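Local coordinates for antibiotic resistance protein (Deinococcus radiodurans, PDB 2VLI) that probably confers resistance to tunicamycin as a P-loop phosphotransferase, perhaps by phosphorylating the antibiotic, at residues H107-L119 / L139-T153. Sequence-based numbering, arbitrary orientation.
Sequences HHFTLIAPLNVVL and LNELRGEQFQTHIDT. With CD (cadmium ion), chain C.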
loop_
_atom_site.group_PDB
_atom_site.type_symbol
_atom_site.label_atom_id
_atom_site.label_comp_id
_atom_site.label_asym_id
_atom_site.label_seq_id
_atom_site.Cartn_x
_atom_site.Cartn_y
_atom_site.Cartn_z
ATOM N N HIS A 107 -6.816 20.167 2.964
ATOM C CA HIS A 107 -6.337 20.023 1.604
ATOM C C HIS A 107 -5.172 19.065 1.597
ATOM O O HIS A 107 -4.050 19.422 1.966
ATOM C CB HIS A 107 -5.871 21.370 1.092
ATOM C CG HIS A 107 -6.957 22.389 1.035
ATOM N ND1 HIS A 107 -7.851 22.466 -0.015
ATOM C CD2 HIS A 107 -7.300 23.379 1.898
ATOM C CE1 HIS A 107 -8.687 23.465 0.195
ATOM N NE2 HIS A 107 -8.365 24.048 1.341
ATOM N N HIS A 108 -5.443 17.850 1.176
ATOM C CA HIS A 108 -4.490 16.814 1.237
ATOM C C HIS A 108 -3.916 16.433 -0.131
ATOM O O HIS A 108 -4.648 16.218 -1.113
ATOM C CB HIS A 108 -5.032 15.632 1.975
ATOM C CG HIS A 108 -6.293 15.082 1.432
ATOM N ND1 HIS A 108 -6.316 14.104 0.464
ATOM C CD2 HIS A 108 -7.584 15.340 1.745
ATOM C CE1 HIS A 108 -7.575 13.783 0.205
ATOM N NE2 HIS A 108 -8.363 14.512 0.982
ATOM N N PHE A 109 -2.603 16.351 -0.146
ATOM C CA PHE A 109 -1.806 16.128 -1.330
ATOM C C PHE A 109 -0.789 15.077 -1.069
ATOM O O PHE A 109 -0.254 14.984 0.065
ATOM C CB PHE A 109 -1.035 17.417 -1.704
ATOM C CG PHE A 109 -1.902 18.583 -1.983
ATOM C CD1 PHE A 109 -2.617 18.659 -3.182
ATOM C CD2 PHE A 109 -2.078 19.599 -1.027
ATOM C CE1 PHE A 109 -3.427 19.729 -3.444
ATOM C CE2 PHE A 109 -2.899 20.668 -1.283
ATOM C CZ PHE A 109 -3.563 20.762 -2.477
ATOM N N THR A 110 -0.445 14.317 -2.121
ATOM C CA THR A 110 0.691 13.383 -2.123
ATOM C C THR A 110 1.627 13.768 -3.274
ATOM O O THR A 110 1.184 13.944 -4.399
ATOM C CB THR A 110 0.207 11.925 -2.239
ATOM O OG1 THR A 110 -0.547 11.596 -1.061
ATOM C CG2 THR A 110 1.359 10.901 -2.380
ATOM N N LEU A 111 2.894 13.995 -2.946
ATOM C CA LEU A 111 3.910 14.333 -3.944
ATOM C C LEU A 111 4.362 13.118 -4.649
ATOM O O LEU A 111 4.853 12.174 -4.030
ATOM C CB LEU A 111 5.104 14.990 -3.293
ATOM C CG LEU A 111 4.725 16.184 -2.435
ATOM C CD1 LEU A 111 5.944 16.932 -1.927
ATOM C CD2 LEU A 111 3.785 17.116 -3.185
ATOM N N ILE A 112 4.211 13.150 -5.975
ATOM C CA ILE A 112 4.762 12.137 -6.861
ATOM C C ILE A 112 6.092 12.633 -7.422
ATOM O O ILE A 112 6.130 13.449 -8.334
ATOM C CB ILE A 112 3.820 11.826 -8.027
ATOM C CG1 ILE A 112 2.416 11.470 -7.507
ATOM C CG2 ILE A 112 4.435 10.729 -8.932
ATOM C CD1 ILE A 112 2.447 10.465 -6.342
ATOM N N ALA A 113 7.172 12.118 -6.877
ATOM C CA ALA A 113 8.478 12.615 -7.189
ATOM C C ALA A 113 9.232 11.621 -8.038
ATOM O O ALA A 113 9.028 10.425 -7.901
ATOM C CB ALA A 113 9.242 12.911 -5.900
ATOM N N PRO A 114 10.136 12.119 -8.918
ATOM C CA PRO A 114 10.956 11.262 -9.754
ATOM C C PRO A 114 11.892 10.352 -8.961
ATOM O O PRO A 114 12.450 10.765 -7.916
ATOM C CB PRO A 114 11.765 12.264 -10.592
ATOM C CG PRO A 114 10.903 13.455 -10.641
ATOM C CD PRO A 114 10.341 13.544 -9.244
ATOM N N LEU A 115 12.038 9.108 -9.423
ATOM C CA LEU A 115 12.873 8.130 -8.711
ATOM C C LEU A 115 14.315 8.682 -8.402
ATOM O O LEU A 115 14.833 8.514 -7.309
ATOM C CB LEU A 115 12.949 6.826 -9.476
ATOM C CG LEU A 115 13.830 5.716 -8.963
ATOM C CD1 LEU A 115 13.480 5.333 -7.520
ATOM C CD2 LEU A 115 13.804 4.525 -9.978
ATOM N N ASN A 116 14.940 9.320 -9.375
ATOM C CA ASN A 116 16.304 9.767 -9.210
ATOM C C ASN A 116 16.406 10.848 -8.133
ATOM O O ASN A 116 17.360 10.847 -7.350
ATOM C CB ASN A 116 16.841 10.252 -10.565
ATOM C CG ASN A 116 16.314 11.611 -10.969
ATOM O OD1 ASN A 116 17.034 12.616 -10.824
ATOM N ND2 ASN A 116 15.088 11.680 -11.480
ATOM N N VAL A 117 15.388 11.719 -8.051
ATOM C CA VAL A 117 15.326 12.771 -7.042
ATOM C C VAL A 117 15.221 12.165 -5.643
ATOM O O VAL A 117 15.911 12.617 -4.699
ATOM C CB VAL A 117 14.210 13.762 -7.338
ATOM C CG1 VAL A 117 13.846 14.672 -6.102
ATOM C CG2 VAL A 117 14.567 14.583 -8.595
ATOM N N VAL A 118 14.408 11.123 -5.508
ATOM C CA VAL A 118 14.271 10.461 -4.217
ATOM C C VAL A 118 15.569 9.718 -3.849
ATOM O O VAL A 118 16.033 9.800 -2.717
ATOM C CB VAL A 118 13.080 9.508 -4.172
ATOM C CG1 VAL A 118 13.015 8.846 -2.813
ATOM C CG2 VAL A 118 11.770 10.266 -4.463
ATOM N N LEU A 119 16.142 9.002 -4.796
ATOM C CA LEU A 119 17.324 8.230 -4.533
ATOM C C LEU A 119 18.458 9.155 -4.158
ATOM O O LEU A 119 19.224 8.852 -3.264
ATOM C CB LEU A 119 17.741 7.442 -5.756
ATOM C CG LEU A 119 16.951 6.196 -6.053
ATOM C CD1 LEU A 119 17.490 5.636 -7.338
ATOM C CD2 LEU A 119 17.036 5.228 -4.865
ATOM N N LEU A 139 7.226 4.501 -4.458
ATOM C CA LEU A 139 6.773 5.547 -5.337
ATOM C C LEU A 139 5.572 5.049 -6.179
ATOM O O LEU A 139 4.639 5.793 -6.440
ATOM C CB LEU A 139 7.887 5.953 -6.272
ATOM C CG LEU A 139 9.156 6.503 -5.582
ATOM C CD1 LEU A 139 10.054 7.092 -6.650
ATOM C CD2 LEU A 139 8.862 7.475 -4.459
ATOM N N ASN A 140 5.632 3.804 -6.583
ATOM C CA ASN A 140 4.517 3.153 -7.304
ATOM C C ASN A 140 3.278 3.104 -6.411
ATOM O O ASN A 140 2.176 3.423 -6.863
ATOM C CB ASN A 140 4.950 1.760 -7.733
ATOM C CG ASN A 140 5.750 1.756 -9.025
ATOM O OD1 ASN A 140 5.678 2.689 -9.802
ATOM N ND2 ASN A 140 6.528 0.716 -9.237
ATOM N N GLU A 141 3.457 2.780 -5.124
ATOM C CA GLU A 141 2.307 2.786 -4.166
ATOM C C GLU A 141 1.687 4.154 -4.001
ATOM O O GLU A 141 0.460 4.287 -4.026
ATOM C CB GLU A 141 2.634 2.213 -2.790
ATOM C CG GLU A 141 1.461 2.501 -1.778
ATOM C CD GLU A 141 1.356 1.603 -0.568
ATOM O OE1 GLU A 141 2.391 1.053 -0.188
ATOM O OE2 GLU A 141 0.185 1.526 0.016
ATOM N N LEU A 142 2.514 5.211 -3.875
ATOM C CA LEU A 142 1.981 6.546 -3.748
ATOM C C LEU A 142 1.129 7.083 -4.920
ATOM O O LEU A 142 0.313 7.990 -4.747
ATOM C CB LEU A 142 3.117 7.554 -3.424
ATOM C CG LEU A 142 3.825 7.331 -2.083
ATOM C CD1 LEU A 142 5.096 8.237 -1.869
ATOM C CD2 LEU A 142 2.871 7.588 -1.000
ATOM N N ARG A 143 1.405 6.564 -6.102
ATOM C CA ARG A 143 0.678 6.871 -7.320
ATOM C C ARG A 143 -0.729 6.250 -7.361
ATOM O O ARG A 143 -1.486 6.561 -8.266
ATOM C CB ARG A 143 1.427 6.402 -8.522
ATOM C CG ARG A 143 2.654 7.239 -8.906
ATOM C CD ARG A 143 3.372 6.495 -10.001
ATOM N NE ARG A 143 4.579 7.198 -10.434
ATOM C CZ ARG A 143 4.603 8.181 -11.328
ATOM N NH1 ARG A 143 3.507 8.569 -11.950
ATOM N NH2 ARG A 143 5.758 8.791 -11.622
ATOM N N GLY A 144 -1.079 5.430 -6.371
ATOM C CA GLY A 144 -2.437 4.873 -6.268
ATOM C C GLY A 144 -3.435 5.980 -5.997
ATOM O O GLY A 144 -3.120 6.936 -5.288
ATOM N N GLU A 145 -4.667 5.841 -6.490
ATOM C CA GLU A 145 -5.673 6.841 -6.218
ATOM C C GLU A 145 -6.132 6.935 -4.765
ATOM O O GLU A 145 -6.734 7.915 -4.420
ATOM C CB GLU A 145 -6.812 6.835 -7.228
ATOM C CG GLU A 145 -6.365 7.191 -8.592
ATOM C CD GLU A 145 -5.661 8.569 -8.674
ATOM O OE1 GLU A 145 -6.093 9.547 -8.115
ATOM O OE2 GLU A 145 -4.710 8.658 -9.393
ATOM N N GLN A 146 -5.840 5.950 -3.911
ATOM C CA GLN A 146 -6.133 6.085 -2.463
ATOM C C GLN A 146 -5.305 7.266 -1.841
ATOM O O GLN A 146 -5.608 7.809 -0.780
ATOM C CB GLN A 146 -5.798 4.783 -1.736
ATOM C CG GLN A 146 -4.293 4.391 -1.520
ATOM C CD GLN A 146 -3.651 3.712 -2.704
ATOM O OE1 GLN A 146 -4.149 3.815 -3.820
ATOM N NE2 GLN A 146 -2.525 2.999 -2.469
ATOM N N PHE A 147 -4.298 7.692 -2.571
ATOM C CA PHE A 147 -3.421 8.830 -2.131
ATOM C C PHE A 147 -3.726 10.206 -2.818
ATOM O O PHE A 147 -3.024 11.166 -2.592
ATOM C CB PHE A 147 -1.950 8.420 -2.326
ATOM C CG PHE A 147 -1.415 7.558 -1.241
ATOM C CD1 PHE A 147 -1.293 8.045 0.050
ATOM C CD2 PHE A 147 -1.006 6.258 -1.501
ATOM C CE1 PHE A 147 -0.847 7.200 1.061
ATOM C CE2 PHE A 147 -0.515 5.444 -0.514
ATOM C CZ PHE A 147 -0.441 5.924 0.784
ATOM N N GLN A 148 -4.812 10.334 -3.598
ATOM C CA GLN A 148 -5.156 11.613 -4.222
ATOM C C GLN A 148 -5.438 12.689 -3.140
ATOM O O GLN A 148 -5.837 12.354 -2.019
ATOM C CB GLN A 148 -6.277 11.424 -5.259
ATOM C CG GLN A 148 -7.602 11.128 -4.652
ATOM C CD GLN A 148 -8.736 10.654 -5.615
ATOM O OE1 GLN A 148 -9.885 10.777 -5.235
ATOM N NE2 GLN A 148 -8.424 10.130 -6.818
ATOM N N THR A 149 -5.168 13.971 -3.374
ATOM C CA THR A 149 -4.760 14.561 -4.656
ATOM C C THR A 149 -3.262 14.435 -4.910
ATOM O O THR A 149 -2.469 14.743 -4.058
ATOM C CB THR A 149 -5.156 16.044 -4.619
ATOM O OG1 THR A 149 -6.587 16.105 -4.576
ATOM C CG2 THR A 149 -4.574 16.862 -5.836
ATOM N N HIS A 150 -2.899 13.958 -6.083
ATOM C CA HIS A 150 -1.544 13.836 -6.529
ATOM C C HIS A 150 -1.009 15.149 -7.069
ATOM O O HIS A 150 -1.699 15.866 -7.768
ATOM C CB HIS A 150 -1.459 12.759 -7.627
ATOM C CG HIS A 150 -1.718 11.360 -7.142
ATOM N ND1 HIS A 150 -2.750 10.575 -7.609
ATOM C CD2 HIS A 150 -1.101 10.629 -6.185
ATOM C CE1 HIS A 150 -2.719 9.403 -6.999
ATOM N NE2 HIS A 150 -1.746 9.411 -6.111
ATOM N N ILE A 151 0.242 15.448 -6.733
ATOM C CA ILE A 151 0.972 16.599 -7.327
ATOM C C ILE A 151 2.265 16.019 -7.872
ATOM O O ILE A 151 3.077 15.503 -7.130
ATOM C CB ILE A 151 1.333 17.662 -6.282
ATOM C CG1 ILE A 151 0.096 18.294 -5.665
ATOM C CG2 ILE A 151 2.292 18.783 -6.919
ATOM C CD1 ILE A 151 -0.587 19.271 -6.481
ATOM N N ASP A 152 2.447 16.035 -9.184
ATOM C CA ASP A 152 3.659 15.462 -9.759
ATOM C C ASP A 152 4.666 16.571 -9.818
ATOM O O ASP A 152 4.381 17.630 -10.372
ATOM C CB ASP A 152 3.396 14.964 -11.169
ATOM C CG ASP A 152 4.530 14.108 -11.736
ATOM O OD1 ASP A 152 5.778 14.424 -11.582
ATOM O OD2 ASP A 152 4.158 13.050 -12.297
ATOM N N THR A 153 5.847 16.331 -9.269
ATOM C CA THR A 153 6.831 17.379 -9.070
ATOM C C THR A 153 7.918 17.333 -10.144
ATOM O O THR A 153 8.848 18.154 -10.127
ATOM C CB THR A 153 7.502 17.271 -7.662
ATOM O OG1 THR A 153 8.246 16.061 -7.552
ATOM C CG2 THR A 153 6.470 17.312 -6.561
HETATM CD CD CD C . -4.283 10.943 -9.342
HETATM O O HOH W 1 -3.929 12.657 0.010
HETATM O O HOH W 2 -7.426 16.084 -1.985
HETATM O O HOH W 3 7.363 12.652 -10.820
HETATM O O HOH W 4 7.640 8.436 -9.085
#
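Thr110 and Ile112 meet His150 and Ile151 where strand 107-112 takes the short strand 150-152 as the edge of the parallel sheet of a P-loop NTPase fold. The register is set by backbone bonds: Thr110 N reaches Thr149 O at 2.8 Å, Ile151 N returns to Thr110 O, and Ile112 N and Thr153 N continue the alternation on Ile151 O and Ile112 O.

The tight part lies on the face that holds Thr110, Ile112 and His150. Thr110 turns OG1 beside its own backbone N (chi1 -65°), from where it donates to Phe147 O at 2.9 Å, on a lone pair in the carbonyl plane; CG2 is left to meet Leu142 CD2, which itself sits over the Phe147 ring. Ile112 divides its branches: CD1 rests against both the His150 ring, 3.6 Å from CD2, and the carbonyl oxygen of Leu142, while CG2 lies 3.5 Å from Arg143 CZ, centred over one guanidinium face. On the other face Ile151 CG1 approaches Phe109 CD1 at 3.7 Å, and helix 158-169 covers both residues. Farther along, Leu139 wedges CD1 against Leu115 and CD2 against Val118, joining helix 132-142 to the start of helix 115-123.

The ends are looser and wet. One water links His108 ND1 with Gln148 O, next to the cis peptide before Thr149; another joins Ala113 O to Arg143 NH2, and a third donates to Ile112 O and Asp152 OD1, which also accepts from Ala154 N.

His150 faces two ways: NE2 donates to Leu142 O at 2.8 Å, and ND1 binds cadmium at 2.3 Å beside the chelating Glu145 carboxylate. With its proton on NE2, the ring is probably neutral, which is consistent with ND1 offering its lone pair to cadmium.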